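Local coordinates for protein ParA (Salmonella enterica subsp. enterica serovar Newport str. SL317, PDB 3EZF) that probably uses ATP in partitioning plasmid or prophage DNA and, bound to ADP, probably acts as a DNA-binding regulator of transcription, at residues A180-L185 against I235-I240; W219-V223 against Q232-L236. All coordinates share one frame. Residue numbers count along the deposited sequence, not the author numbering.

Contact 1: A180-L185 against I235-I240. Unlike the reference sequence in segment 180-185: N184 (reference Asp). Unlike the reference sequence in segment 235-240: I235 (reference Val), R238 (reference Lys), N239 (reference Lys).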
loop_
_atom_site.group_PDB
_atom_site.type_symbol
_atom_site.label_atom_id
_atom_site.label_comp_id
_atom_site.label_asym_id
_atom_site.label_seq_id
_atom_site.Cartn_x
_atom_site.Cartn_y
_atom_site.Cartn_z
ATOM N N ALA A 180 22.162 -3.081 -0.433
ATOM C CA ALA A 180 23.289 -2.708 -1.284
ATOM C C ALA A 180 23.929 -1.408 -0.821
ATOM O O ALA A 180 25.152 -1.264 -0.845
ATOM C CB ALA A 180 22.848 -2.583 -2.702
ATOM N N MET A 181 23.115 -0.458 -0.380
ATOM C CA MET A 181 23.646 0.822 0.081
ATOM C C MET A 181 24.517 0.661 1.318
ATOM O O MET A 181 25.529 1.329 1.476
ATOM C CB MET A 181 22.509 1.772 0.420
ATOM C CG MET A 181 21.605 2.121 -0.733
ATOM S SD MET A 181 20.076 2.994 -0.142
ATOM C CE MET A 181 20.739 4.588 0.056
ATOM N N LEU A 182 24.101 -0.222 2.209
ATOM C CA LEU A 182 24.838 -0.444 3.446
ATOM C C LEU A 182 26.115 -1.266 3.258
ATOM O O LEU A 182 27.066 -1.124 4.031
ATOM C CB LEU A 182 23.925 -1.115 4.485
ATOM C CG LEU A 182 22.785 -0.248 5.040
ATOM C CD1 LEU A 182 21.898 -1.065 5.993
ATOM C CD2 LEU A 182 23.386 0.951 5.760
ATOM N N ASN A 183 26.152 -2.099 2.220
ATOM C CA ASN A 183 27.316 -2.946 1.985
ATOM C C ASN A 183 28.463 -2.322 1.201
ATOM O O ASN A 183 29.376 -3.032 0.778
ATOM C CB ASN A 183 26.895 -4.245 1.304
ATOM C CG ASN A 183 25.845 -4.986 2.085
ATOM O OD1 ASN A 183 25.888 -5.026 3.309
ATOM N ND2 ASN A 183 24.896 -5.590 1.379
ATOM N N ASN A 184 28.432 -1.009 1.011
ATOM C CA ASN A 184 29.499 -0.334 0.278
ATOM C C ASN A 184 30.044 -1.204 -0.879
ATOM O O ASN A 184 31.251 -1.432 -0.977
ATOM C CB ASN A 184 30.631 0.003 1.245
ATOM C CG ASN A 184 31.490 1.145 0.763
ATOM O OD1 ASN A 184 31.524 1.452 -0.422
ATOM N ND2 ASN A 184 32.200 1.780 1.685
ATOM N N LEU A 185 29.147 -1.693 -1.739
ATOM C CA LEU A 185 29.526 -2.525 -2.881
ATOM C C LEU A 185 30.273 -1.731 -3.935
ATOM O O LEU A 185 30.339 -0.500 -3.872
ATOM C CB LEU A 185 28.294 -3.142 -3.524
ATOM C CG LEU A 185 27.383 -3.929 -2.588
ATOM C CD1 LEU A 185 26.334 -4.667 -3.431
ATOM C CD2 LEU A 185 28.208 -4.904 -1.764
ATOM N N ILE A 235 23.914 8.356 1.016
ATOM C CA ILE A 235 24.334 6.998 0.680
ATOM C C ILE A 235 23.858 6.557 -0.701
ATOM O O ILE A 235 24.642 6.037 -1.482
ATOM C CB ILE A 235 23.829 5.954 1.696
ATOM C CG1 ILE A 235 24.043 6.438 3.133
ATOM C CG2 ILE A 235 24.574 4.650 1.474
ATOM C CD1 ILE A 235 25.473 6.823 3.445
ATOM N N LEU A 236 22.576 6.768 -0.995
ATOM C CA LEU A 236 22.003 6.377 -2.290
ATOM C C LEU A 236 22.812 6.914 -3.475
ATOM O O LEU A 236 23.062 6.193 -4.420
ATOM C CB LEU A 236 20.539 6.861 -2.412
ATOM C CG LEU A 236 19.557 6.137 -3.353
ATOM C CD1 LEU A 236 18.437 7.089 -3.707
ATOM C CD2 LEU A 236 20.223 5.671 -4.615
ATOM N N ARG A 237 23.223 8.178 -3.425
ATOM C CA ARG A 237 23.981 8.764 -4.524
ATOM C C ARG A 237 25.402 8.235 -4.571
ATOM O O ARG A 237 25.970 8.076 -5.640
ATOM C CB ARG A 237 24.038 10.297 -4.399
ATOM C CG ARG A 237 23.526 11.103 -5.618
ATOM C CD ARG A 237 24.360 11.023 -6.909
ATOM N NE ARG A 237 23.535 11.466 -8.046
ATOM C CZ ARG A 237 23.963 11.712 -9.289
ATOM N NH1 ARG A 237 25.242 11.575 -9.621
ATOM N NH2 ARG A 237 23.095 12.094 -10.217
ATOM N N ARG A 238 25.978 7.957 -3.414
ATOM C CA ARG A 238 27.350 7.496 -3.374
ATOM C C ARG A 238 27.597 6.000 -3.513
ATOM O O ARG A 238 28.554 5.601 -4.159
ATOM C CB ARG A 238 28.009 7.973 -2.082
ATOM C CG ARG A 238 29.490 8.239 -2.238
ATOM C CD ARG A 238 30.255 8.004 -0.942
ATOM N NE ARG A 238 30.334 6.582 -0.605
ATOM C CZ ARG A 238 31.416 6.001 -0.092
ATOM N NH1 ARG A 238 32.506 6.726 0.144
ATOM N NH2 ARG A 238 31.414 4.698 0.180
ATOM N N ASN A 239 26.749 5.168 -2.919
ATOM C CA ASN A 239 26.978 3.730 -2.953
ATOM C C ASN A 239 26.293 2.924 -4.051
ATOM O O ASN A 239 26.592 1.746 -4.231
ATOM C CB ASN A 239 26.659 3.138 -1.570
ATOM C CG ASN A 239 27.601 3.645 -0.488
ATOM O OD1 ASN A 239 27.404 3.378 0.694
ATOM N ND2 ASN A 239 28.631 4.377 -0.893
ATOM N N ILE A 240 25.375 3.544 -4.779
ATOM C CA ILE A 240 24.714 2.838 -5.868
ATOM C C ILE A 240 24.714 3.653 -7.151
ATOM O O ILE A 240 25.348 3.270 -8.132
ATOM C CB ILE A 240 23.239 2.448 -5.524
ATOM C CG1 ILE A 240 23.226 1.372 -4.421
ATOM C CG2 ILE A 240 22.526 1.937 -6.797
ATOM C CD1 ILE A 240 21.859 0.911 -3.986
#
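Within the P-loop NTPase-type domain, this contact sets the end of helix 177-182 against helix 235-241. The first helix lies on the chain between strands 149-153 and 203-206 of the parallel sheet, the second between 203-206 and 250-254, so two successive connections of the sheet meet here. A180 turns its CB toward the other helix and meets the tip of I240, with A180 CB 3.9 Å from I240 CD1. M181 does most of the packing. Its CB lies 3.7 Å from I235 CG2 and its CG 3.5 Å from I240 CD1, so the stem of the side chain is held between two isoleucines five residues apart. With chi2 t and chi3 p, the side chain carries its methyl to the first turn of the opposite helix, where M181 CE is 3.4 Å from L236 CB and, very tightly, 3.0 Å from L236 N. W219 and N265 also line this methionine. The backbones approach most closely here as well, M181 CA and N239 CA being 5.4 Å apart, and N239 directs its CB at the first segment beside the M181 carbonyl. N183 is the first residue to leave the helical conformation, and N184, with positive phi, turns the chain into the following loop. At this exposed edge the long side chain of R238 reaches across to N184. The chemistry is thus graded: polar groups gather at the helix end and the solvent edge, while one long methionine side chain fills the interior side, implying that this side is held by close-fitting apolar packing.

Contact 2: W219-V223 against Q232-L236. Unlike the reference sequence in segment 219-223: R220 (reference Glu), E221 (reference Asp). Unlike the reference sequence in segment 232-236: Q232 (reference Pro), Y233 (reference Ser), I235 (reference Val).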
loop_
_atom_site.group_PDB
_atom_site.type_symbol
_atom_site.label_atom_id
_atom_site.label_comp_id
_atom_site.label_asym_id
_atom_site.label_seq_id
_atom_site.Cartn_x
_atom_site.Cartn_y
_atom_site.Cartn_z
ATOM N N TRP A 219 17.834 2.824 10.399
ATOM C CA TRP A 219 18.780 3.382 9.445
ATOM C C TRP A 219 19.988 4.121 10.019
ATOM O O TRP A 219 21.124 3.684 9.808
ATOM C CB TRP A 219 18.052 4.287 8.436
ATOM C CG TRP A 219 18.939 4.707 7.279
ATOM C CD1 TRP A 219 19.497 5.939 7.082
ATOM C CD2 TRP A 219 19.418 3.876 6.206
ATOM N NE1 TRP A 219 20.288 5.928 5.962
ATOM C CE2 TRP A 219 20.255 4.678 5.400
ATOM C CE3 TRP A 219 19.217 2.537 5.845
ATOM C CZ2 TRP A 219 20.903 4.184 4.262
ATOM C CZ3 TRP A 219 19.857 2.043 4.716
ATOM C CH2 TRP A 219 20.688 2.870 3.933
ATOM N N ARG A 220 19.770 5.224 10.738
ATOM C CA ARG A 220 20.909 5.991 11.273
ATOM C C ARG A 220 21.906 5.140 12.019
ATOM O O ARG A 220 23.101 5.169 11.783
ATOM C CB ARG A 220 20.459 7.128 12.199
ATOM C CG ARG A 220 21.644 7.945 12.705
ATOM C CD ARG A 220 21.272 9.349 13.145
ATOM N NE ARG A 220 20.855 9.425 14.544
ATOM C CZ ARG A 220 21.641 9.166 15.592
ATOM N NH1 ARG A 220 22.906 8.804 15.405
ATOM N NH2 ARG A 220 21.162 9.279 16.832
ATOM N N GLU A 221 21.368 4.401 12.959
ATOM C CA GLU A 221 22.093 3.473 13.787
ATOM C C GLU A 221 23.074 2.594 12.918
ATOM O O GLU A 221 24.291 2.479 13.189
ATOM C CB GLU A 221 20.990 2.618 14.468
ATOM C CG GLU A 221 20.322 3.153 15.885
ATOM C CD GLU A 221 19.057 4.197 15.734
ATOM O OE1 GLU A 221 18.740 5.078 14.815
ATOM O OE2 GLU A 221 18.336 4.121 16.726
ATOM N N LEU A 222 22.504 1.934 11.902
ATOM C CA LEU A 222 23.252 1.060 10.981
ATOM C C LEU A 222 24.287 1.812 10.155
ATOM O O LEU A 222 25.355 1.280 9.856
ATOM C CB LEU A 222 22.310 0.353 10.002
ATOM C CG LEU A 222 21.472 -0.781 10.578
ATOM C CD1 LEU A 222 20.412 -1.220 9.581
ATOM C CD2 LEU A 222 22.383 -1.932 10.940
ATOM N N VAL A 223 23.960 3.037 9.753
ATOM C CA VAL A 223 24.888 3.816 8.952
ATOM C C VAL A 223 26.105 4.105 9.803
ATOM O O VAL A 223 27.220 4.101 9.309
ATOM C CB VAL A 223 24.253 5.147 8.473
ATOM C CG1 VAL A 223 25.273 5.972 7.686
ATOM C CG2 VAL A 223 23.039 4.860 7.601
ATOM N N GLN A 232 23.983 9.867 6.395
ATOM C CA GLN A 232 22.847 8.989 6.158
ATOM C C GLN A 232 21.953 9.328 4.989
ATOM O O GLN A 232 21.206 8.476 4.535
ATOM C CB GLN A 232 21.975 8.897 7.407
ATOM C CG GLN A 232 21.322 10.203 7.778
ATOM C CD GLN A 232 20.466 10.083 8.999
ATOM O OE1 GLN A 232 20.283 11.060 9.719
ATOM N NE2 GLN A 232 19.923 8.884 9.242
ATOM N N TYR A 233 22.011 10.560 4.502
ATOM C CA TYR A 233 21.136 10.952 3.398
ATOM C C TYR A 233 21.833 11.119 2.051
ATOM O O TYR A 233 21.250 11.640 1.107
ATOM C CB TYR A 233 20.367 12.237 3.770
ATOM C CG TYR A 233 19.492 12.079 5.006
ATOM C CD1 TYR A 233 19.465 13.060 6.000
ATOM C CD2 TYR A 233 18.703 10.935 5.187
ATOM C CE1 TYR A 233 18.677 12.906 7.140
ATOM C CE2 TYR A 233 17.909 10.772 6.324
ATOM C CZ TYR A 233 17.902 11.760 7.297
ATOM O OH TYR A 233 17.123 11.596 8.426
ATOM N N GLU A 234 23.077 10.666 1.956
ATOM C CA GLU A 234 23.819 10.767 0.711
ATOM C C GLU A 234 24.295 9.394 0.273
ATOM O O GLU A 234 25.004 9.277 -0.726
ATOM C CB GLU A 234 25.035 11.678 0.864
ATOM C CG GLU A 234 24.725 13.094 1.310
ATOM C CD GLU A 234 25.966 14.000 1.336
ATOM O OE1 GLU A 234 27.099 13.476 1.317
ATOM O OE2 GLU A 234 25.811 15.242 1.385
ATOM N N ILE A 235 23.914 8.356 1.016
ATOM C CA ILE A 235 24.334 6.998 0.680
ATOM C C ILE A 235 23.858 6.557 -0.701
ATOM O O ILE A 235 24.642 6.037 -1.482
ATOM C CB ILE A 235 23.829 5.954 1.696
ATOM C CG1 ILE A 235 24.043 6.438 3.133
ATOM C CG2 ILE A 235 24.574 4.650 1.474
ATOM C CD1 ILE A 235 25.473 6.823 3.445
ATOM N N LEU A 236 22.576 6.768 -0.995
ATOM C CA LEU A 236 22.003 6.377 -2.290
ATOM C C LEU A 236 22.812 6.914 -3.475
ATOM O O LEU A 236 23.062 6.193 -4.420
ATOM C CB LEU A 236 20.539 6.861 -2.412
ATOM C CG LEU A 236 19.557 6.137 -3.353
ATOM C CD1 LEU A 236 18.437 7.089 -3.707
ATOM C CD2 LEU A 236 20.223 5.671 -4.615
#
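Two successive helices of the P-loop NTPase-type domain and the loop between them pack together here, the start of helix 219-226 lying against the loop that leads into helix 235-241. Q232, still in that loop, is covered most. Its carbonyl accepts a hydrogen bond from the indole of W219, with W219 NE1 3.1 Å from Q232 O and an N-H...O angle of 159°, and a second from N265, so one backbone oxygen ties the loop to two helices. The Q232 side chain lies across the first turn of helix 219-226, over the CB of R220 and alongside V223, with Q232 CB 4.2 Å from V223 CG2; the charged end of R220 is engaged by E224 of its own helix. E234 then occupies the N-cap position of the next helix. I235, in its first turn, packs against W219 and V223, which touch each other: I235 CD1 is 4.3 Å from V223 CG1, and I235 CG1 sits 4.0 Å from W219 CZ2, at the edge of the indole ring.

Overall arrangement
Both contacts use helix 235-241 and share I235, which packs in both; L236 touches the partner segment only in contact 1. Their centres are about 9 Å apart on one side of the chain's centre. Both are largely buried with an exposed margin, contact 1 burying the larger surface and lying nearer the chain's centre. Contact 1 joins helices far apart in sequence, mainly through aliphatic and methionine packing, with polar groups at its margin, whereas contact 2 closes a short connection and includes an indole-to-carbonyl hydrogen bond. They merge into one apolar cluster: L182 CG lies 3.7 Å from W219 CZ3, and M181 CB 4.1 Å from W219 CH2. N265 of helix 261-267 borders both.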